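Local coordinates for protein peroxisomal acyl-coenzyme A oxidase 1 (Arabidopsis thaliana, PDB 1W07) that catalyses the FAD-dependent oxidation of long- and medium-chain acyl-CoAs to 2-trans-enoyl-CoAs, passing electrons to oxygen to give hydrogen peroxide in peroxisomal beta-oxidation, at residues N332-F346 and Q551-L563. The protein carries 1 engineered substitution. Residues are numbered along the deposited sequence; the frame is centred on the assembly and turned at random.
With FAD (flavin-adenine dinucleotide), chain C.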
# COMPACT_ATOMS: atom_id res chain seq x y z
N ASN B 332 -17.72 -5.48 -2.95
CA ASN B 332 -17.52 -5.06 -1.56
C ASN B 332 -16.17 -4.37 -1.38
O ASN B 332 -15.98 -3.61 -0.43
CB ASN B 332 -17.60 -6.29 -0.64
CG ASN B 332 -17.56 -5.92 0.83
OD1 ASN B 332 -18.36 -5.10 1.30
ND2 ASN B 332 -16.62 -6.50 1.57
N ARG B 333 -15.24 -4.62 -2.29
CA ARG B 333 -13.92 -3.99 -2.19
C ARG B 333 -13.85 -2.71 -3.04
O ARG B 333 -13.21 -1.73 -2.65
CB ARG B 333 -12.84 -4.98 -2.66
CG ARG B 333 -12.67 -6.20 -1.74
CD ARG B 333 -12.05 -7.39 -2.48
NE ARG B 333 -10.67 -7.14 -2.88
CZ ARG B 333 -9.99 -7.89 -3.74
NH1 ARG B 333 -10.57 -8.94 -4.31
NH2 ARG B 333 -8.73 -7.59 -4.04
N LEU B 334 -14.54 -2.73 -4.18
CA LEU B 334 -14.52 -1.61 -5.11
C LEU B 334 -15.60 -0.55 -4.93
O LEU B 334 -15.31 0.64 -4.93
CB LEU B 334 -14.61 -2.16 -6.54
CG LEU B 334 -14.79 -1.16 -7.70
CD1 LEU B 334 -13.55 -0.30 -7.87
CD2 LEU B 334 -15.07 -1.95 -8.97
N PHE B 335 -16.86 -0.99 -4.78
CA PHE B 335 -17.96 -0.05 -4.64
C PHE B 335 -17.85 0.91 -3.45
O PHE B 335 -18.27 2.06 -3.55
CB PHE B 335 -19.29 -0.81 -4.62
CG PHE B 335 -19.65 -1.44 -5.95
CD1 PHE B 335 -20.81 -2.21 -6.07
CD2 PHE B 335 -18.84 -1.28 -7.08
CE1 PHE B 335 -21.15 -2.80 -7.28
CE2 PHE B 335 -19.18 -1.87 -8.31
CZ PHE B 335 -20.34 -2.63 -8.40
N PRO B 336 -17.30 0.45 -2.32
CA PRO B 336 -17.16 1.38 -1.19
C PRO B 336 -16.17 2.49 -1.59
O PRO B 336 -16.31 3.64 -1.17
CB PRO B 336 -16.64 0.48 -0.07
CG PRO B 336 -17.31 -0.85 -0.38
CD PRO B 336 -17.10 -0.94 -1.88
N LEU B 337 -15.17 2.15 -2.41
CA LEU B 337 -14.20 3.16 -2.86
C LEU B 337 -14.82 4.12 -3.87
O LEU B 337 -14.48 5.32 -3.92
CB LEU B 337 -12.98 2.48 -3.47
CG LEU B 337 -12.20 1.54 -2.52
CD1 LEU B 337 -11.00 1.01 -3.26
CD2 LEU B 337 -11.78 2.29 -1.25
N LEU B 338 -15.71 3.60 -4.71
CA LEU B 338 -16.41 4.44 -5.67
C LEU B 338 -17.29 5.38 -4.86
O LEU B 338 -17.33 6.57 -5.10
CB LEU B 338 -17.26 3.56 -6.59
CG LEU B 338 -18.29 4.28 -7.46
CD1 LEU B 338 -17.61 5.30 -8.39
CD2 LEU B 338 -19.05 3.23 -8.26
N ALA B 339 -17.99 4.84 -3.87
CA ALA B 339 -18.85 5.68 -3.02
C ALA B 339 -18.02 6.75 -2.28
O ALA B 339 -18.47 7.90 -2.15
CB ALA B 339 -19.60 4.82 -2.01
N SER B 340 -16.83 6.37 -1.81
CA SER B 340 -15.93 7.28 -1.08
C SER B 340 -15.41 8.39 -1.98
O SER B 340 -15.18 9.51 -1.52
CB SER B 340 -14.73 6.52 -0.49
OG SER B 340 -15.10 5.59 0.51
N ALA B 341 -15.20 8.09 -3.25
CA ALA B 341 -14.73 9.11 -4.18
C ALA B 341 -15.77 10.23 -4.22
O ALA B 341 -15.43 11.40 -4.07
CB ALA B 341 -14.52 8.52 -5.58
N TYR B 342 -17.04 9.89 -4.42
CA TYR B 342 -18.07 10.93 -4.45
C TYR B 342 -18.23 11.57 -3.06
O TYR B 342 -18.39 12.79 -2.94
CB TYR B 342 -19.41 10.34 -4.90
CG TYR B 342 -19.51 10.14 -6.41
CD1 TYR B 342 -18.83 9.11 -7.05
CD2 TYR B 342 -20.30 10.99 -7.19
CE1 TYR B 342 -18.93 8.92 -8.43
CE2 TYR B 342 -20.40 10.82 -8.57
CZ TYR B 342 -19.72 9.78 -9.19
OH TYR B 342 -19.83 9.60 -10.55
N ALA B 343 -18.17 10.76 -2.02
CA ALA B 343 -18.29 11.28 -0.67
C ALA B 343 -17.20 12.34 -0.40
O ALA B 343 -17.50 13.40 0.16
CB ALA B 343 -18.19 10.15 0.33
N PHE B 344 -15.96 12.06 -0.80
CA PHE B 344 -14.85 12.99 -0.58
C PHE B 344 -14.96 14.21 -1.48
O PHE B 344 -14.53 15.30 -1.12
CB PHE B 344 -13.50 12.30 -0.79
CG PHE B 344 -13.23 11.17 0.17
CD1 PHE B 344 -14.01 10.98 1.31
CD2 PHE B 344 -12.16 10.31 -0.06
CE1 PHE B 344 -13.73 9.95 2.20
CE2 PHE B 344 -11.87 9.29 0.81
CZ PHE B 344 -12.65 9.10 1.95
N ARG B 345 -15.54 14.02 -2.66
CA ARG B 345 -15.75 15.14 -3.58
C ARG B 345 -16.74 16.15 -2.93
O ARG B 345 -16.49 17.36 -2.87
CB ARG B 345 -16.35 14.58 -4.88
CG ARG B 345 -16.40 15.54 -6.04
CD ARG B 345 -15.00 15.86 -6.48
NE ARG B 345 -14.98 16.49 -7.79
CZ ARG B 345 -13.87 16.66 -8.51
NH1 ARG B 345 -12.70 16.23 -8.04
NH2 ARG B 345 -13.93 17.25 -9.69
N PHE B 346 -17.87 15.64 -2.42
CA PHE B 346 -18.88 16.49 -1.79
C PHE B 346 -18.37 17.13 -0.49
O PHE B 346 -18.64 18.31 -0.22
CB PHE B 346 -20.15 15.67 -1.54
CG PHE B 346 -20.80 15.15 -2.82
CD1 PHE B 346 -21.46 13.92 -2.84
CD2 PHE B 346 -20.73 15.88 -4.01
CE1 PHE B 346 -22.03 13.42 -4.02
CE2 PHE B 346 -21.30 15.40 -5.19
CZ PHE B 346 -21.95 14.16 -5.20
N GLN B 551 -28.76 7.46 -8.08
CA GLN B 551 -27.47 6.79 -8.00
C GLN B 551 -26.61 7.40 -6.89
O GLN B 551 -25.89 6.68 -6.22
CB GLN B 551 -26.75 6.83 -9.34
CG GLN B 551 -27.41 5.96 -10.39
CD GLN B 551 -27.69 4.57 -9.88
OE1 GLN B 551 -26.78 3.87 -9.43
NE2 GLN B 551 -28.95 4.15 -9.93
N LEU B 552 -26.68 8.71 -6.69
CA LEU B 552 -25.92 9.35 -5.63
C LEU B 552 -26.44 8.85 -4.27
O LEU B 552 -25.69 8.69 -3.31
CB LEU B 552 -26.05 10.87 -5.71
CG LEU B 552 -25.37 11.51 -6.93
CD1 LEU B 552 -25.62 13.01 -6.94
CD2 LEU B 552 -23.88 11.20 -6.89
N ASN B 553 -27.75 8.59 -4.21
CA ASN B 553 -28.37 8.10 -2.99
C ASN B 553 -27.81 6.71 -2.70
O ASN B 553 -27.47 6.39 -1.55
CB ASN B 553 -29.89 8.02 -3.16
CG ASN B 553 -30.60 7.72 -1.86
OD1 ASN B 553 -30.91 8.62 -1.08
ND2 ASN B 553 -30.85 6.44 -1.61
N ASN B 554 -27.70 5.88 -3.73
CA ASN B 554 -27.14 4.54 -3.56
C ASN B 554 -25.73 4.62 -2.97
O ASN B 554 -25.42 3.96 -1.99
CB ASN B 554 -27.07 3.79 -4.91
CG ASN B 554 -28.44 3.36 -5.44
OD1 ASN B 554 -29.36 3.07 -4.67
ND2 ASN B 554 -28.56 3.27 -6.76
N LEU B 555 -24.88 5.44 -3.58
CA LEU B 555 -23.51 5.59 -3.11
C LEU B 555 -23.46 6.17 -1.70
O LEU B 555 -22.67 5.72 -0.86
CB LEU B 555 -22.71 6.49 -4.08
CG LEU B 555 -22.55 5.98 -5.51
CD1 LEU B 555 -21.80 7.02 -6.37
CD2 LEU B 555 -21.80 4.64 -5.48
N CYS B 556 -24.31 7.15 -1.42
CA CYS B 556 -24.36 7.76 -0.10
C CYS B 556 -24.54 6.72 0.98
O CYS B 556 -23.80 6.72 1.96
CB CYS B 556 -25.50 8.79 -0.00
SG CYS B 556 -25.73 9.51 1.65
N TYR B 557 -25.52 5.84 0.82
CA TYR B 557 -25.75 4.84 1.85
C TYR B 557 -24.79 3.66 1.82
O TYR B 557 -24.64 2.96 2.83
CB TYR B 557 -27.22 4.39 1.84
CG TYR B 557 -28.12 5.51 2.30
CD1 TYR B 557 -28.66 6.41 1.38
CD2 TYR B 557 -28.33 5.75 3.66
CE1 TYR B 557 -29.37 7.53 1.81
CE2 TYR B 557 -29.04 6.87 4.09
CZ TYR B 557 -29.55 7.75 3.17
OH TYR B 557 -30.19 8.89 3.62
N ILE B 558 -24.14 3.44 0.68
CA ILE B 558 -23.12 2.40 0.58
C ILE B 558 -21.95 2.87 1.44
O ILE B 558 -21.39 2.09 2.21
CB ILE B 558 -22.59 2.22 -0.88
CG1 ILE B 558 -23.55 1.36 -1.70
CG2 ILE B 558 -21.17 1.62 -0.85
CD1 ILE B 558 -23.14 1.19 -3.16
N TYR B 559 -21.58 4.14 1.31
CA TYR B 559 -20.47 4.69 2.10
C TYR B 559 -20.76 4.53 3.61
O TYR B 559 -19.96 3.96 4.36
CB TYR B 559 -20.27 6.18 1.74
CG TYR B 559 -19.14 6.88 2.49
CD1 TYR B 559 -17.80 6.55 2.26
CD2 TYR B 559 -19.42 7.81 3.49
CE1 TYR B 559 -16.76 7.13 3.02
CE2 TYR B 559 -18.40 8.38 4.25
CZ TYR B 559 -17.09 8.05 4.03
OH TYR B 559 -16.12 8.66 4.81
N ALA B 560 -21.93 5.00 4.03
CA ALA B 560 -22.33 4.92 5.43
C ALA B 560 -22.44 3.49 5.96
O ALA B 560 -21.86 3.15 6.99
CB ALA B 560 -23.65 5.67 5.63
N LEU B 561 -23.18 2.65 5.25
CA LEU B 561 -23.37 1.27 5.67
C LEU B 561 -22.07 0.48 5.64
O LEU B 561 -21.90 -0.46 6.41
CB LEU B 561 -24.43 0.58 4.81
CG LEU B 561 -25.83 1.19 4.87
CD1 LEU B 561 -26.80 0.40 4.00
CD2 LEU B 561 -26.30 1.20 6.32
N TYR B 562 -21.16 0.84 4.74
CA TYR B 562 -19.88 0.15 4.66
C TYR B 562 -19.06 0.47 5.91
O TYR B 562 -18.44 -0.42 6.49
CB TYR B 562 -19.10 0.59 3.42
CG TYR B 562 -17.73 -0.02 3.37
CD1 TYR B 562 -17.58 -1.38 3.09
CD2 TYR B 562 -16.59 0.73 3.63
CE1 TYR B 562 -16.33 -1.97 3.08
CE2 TYR B 562 -15.32 0.15 3.61
CZ TYR B 562 -15.21 -1.20 3.34
OH TYR B 562 -13.97 -1.81 3.33
N LEU B 563 -19.04 1.74 6.30
CA LEU B 563 -18.28 2.15 7.49
C LEU B 563 -18.92 1.56 8.74
O LEU B 563 -18.23 1.16 9.68
CB LEU B 563 -18.23 3.67 7.59
CG LEU B 563 -17.34 4.44 6.59
CD1 LEU B 563 -17.42 5.94 6.89
CD2 LEU B 563 -15.89 3.97 6.70
PA FAD C . -7.73 -12.85 -11.39
O1A FAD C . -7.91 -14.24 -10.92
O2A FAD C . -8.11 -12.51 -12.78
O5B FAD C . -8.48 -11.87 -10.37
C5B FAD C . -8.66 -10.48 -10.66
C4B FAD C . -9.69 -9.88 -9.69
O4B FAD C . -10.87 -10.70 -9.78
C3B FAD C . -9.21 -9.98 -8.24
O3B FAD C . -9.84 -8.97 -7.45
C2B FAD C . -9.69 -11.37 -7.85
O2B FAD C . -9.89 -11.42 -6.43
C1B FAD C . -11.07 -11.35 -8.52
N9A FAD C . -11.58 -12.72 -8.73
C8A FAD C . -11.16 -13.58 -9.66
N7A FAD C . -11.85 -14.71 -9.57
C5A FAD C . -12.73 -14.57 -8.58
C6A FAD C . -13.71 -15.41 -8.05
N6A FAD C . -13.92 -16.61 -8.56
N1A FAD C . -14.48 -14.93 -6.98
C2A FAD C . -14.27 -13.64 -6.49
N3A FAD C . -13.33 -12.88 -7.02
C4A FAD C . -12.57 -13.31 -8.04
N1 FAD C . 2.59 -17.38 -13.58
C2 FAD C . 3.31 -18.46 -14.11
O2 FAD C . 2.73 -19.31 -14.79
N3 FAD C . 4.69 -18.53 -13.90
C4 FAD C . 5.34 -17.52 -13.17
O4 FAD C . 6.56 -17.59 -12.99
C4X FAD C . 4.62 -16.45 -12.65
N5 FAD C . 5.27 -15.41 -11.99
C5X FAD C . 4.56 -14.31 -11.49
C6 FAD C . 5.23 -13.22 -10.95
C7 FAD C . 4.53 -12.07 -10.60
C7M FAD C . 5.30 -10.87 -10.05
C8 FAD C . 3.14 -12.01 -10.78
C8M FAD C . 2.35 -10.75 -10.46
C9 FAD C . 2.47 -13.11 -11.31
C9A FAD C . 3.17 -14.27 -11.66
N10 FAD C . 2.51 -15.34 -12.28
C10 FAD C . 3.24 -16.39 -12.85
C1' FAD C . 1.04 -15.33 -12.43
C2' FAD C . 0.41 -15.66 -11.07
O2' FAD C . 0.98 -16.88 -10.56
C3' FAD C . -1.11 -15.80 -11.08
O3' FAD C . -1.50 -16.80 -12.03
C4' FAD C . -1.82 -14.49 -11.41
O4' FAD C . -1.20 -13.38 -10.75
C5' FAD C . -3.29 -14.57 -10.98
O5' FAD C . -3.88 -13.27 -11.06
P FAD C . -5.02 -12.94 -12.14
O1P FAD C . -4.53 -11.82 -12.97
O2P FAD C . -5.43 -14.20 -12.81
O3P FAD C . -6.20 -12.41 -11.18
O HOH W 1 -14.22 -3.80 1.56
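Pro-336, at the kink of helix 332-346, turns the CB-CG edge of its ring onto a face of the Tyr-562 ring: its CB sits over the ring centre, 3.6 Å from the Tyr-562 centroid, a CH-pi contact only 10° off the ring normal. The proline has no N-H to give to the preceding turn, and the carbonyl of Asn-332 is instead met by a water, which also hydrogen-bonds to Tyr-562 OH. The CG of Tyr-562, anti to the backbone N (chi1 176°), carries the ring across Pro-336 and its OH to this water; an alanine here would probably leave the CB-CG edge of the proline without its aromatic cover and the water without its phenolic partner.

Beyond the kink the helices close on a small residue: Ala-339 CB lies 3.4 Å from the backbone O of Leu-555 and also touches Ile-558 CG2. The axes of the two segments approach to 8.3 Å at a crossing angle of -111°. Here a helix of the C-alpha1 domain packs on one from the C-terminal helical region of acyl-CoA oxidases. Tyr-559 is a knob in the hole formed by Ala-339, Ser-340, Ala-343 and Phe-344. Ala-343 CB covers one face of its ring, 4.0 Å from the centroid, while Ser-340 OG meets the ring edge and hydrogen-bonds to Pro-336 O at 2.8 Å.

At the far end Leu-555 CD1 lies over a face of the Tyr-342 ring, and Leu-552 CD2 packs 3.6 Å from Tyr-342 CD2 and at the edge of Phe-346. The Tyr-342 hydroxyl bonds to the carbonyl of Leu-603. At the other end Arg-333, salt-bridged to Glu-394, extends NH1 to O2B and O3B of the adenosine ribose of FAD through two weak hydrogen bonds.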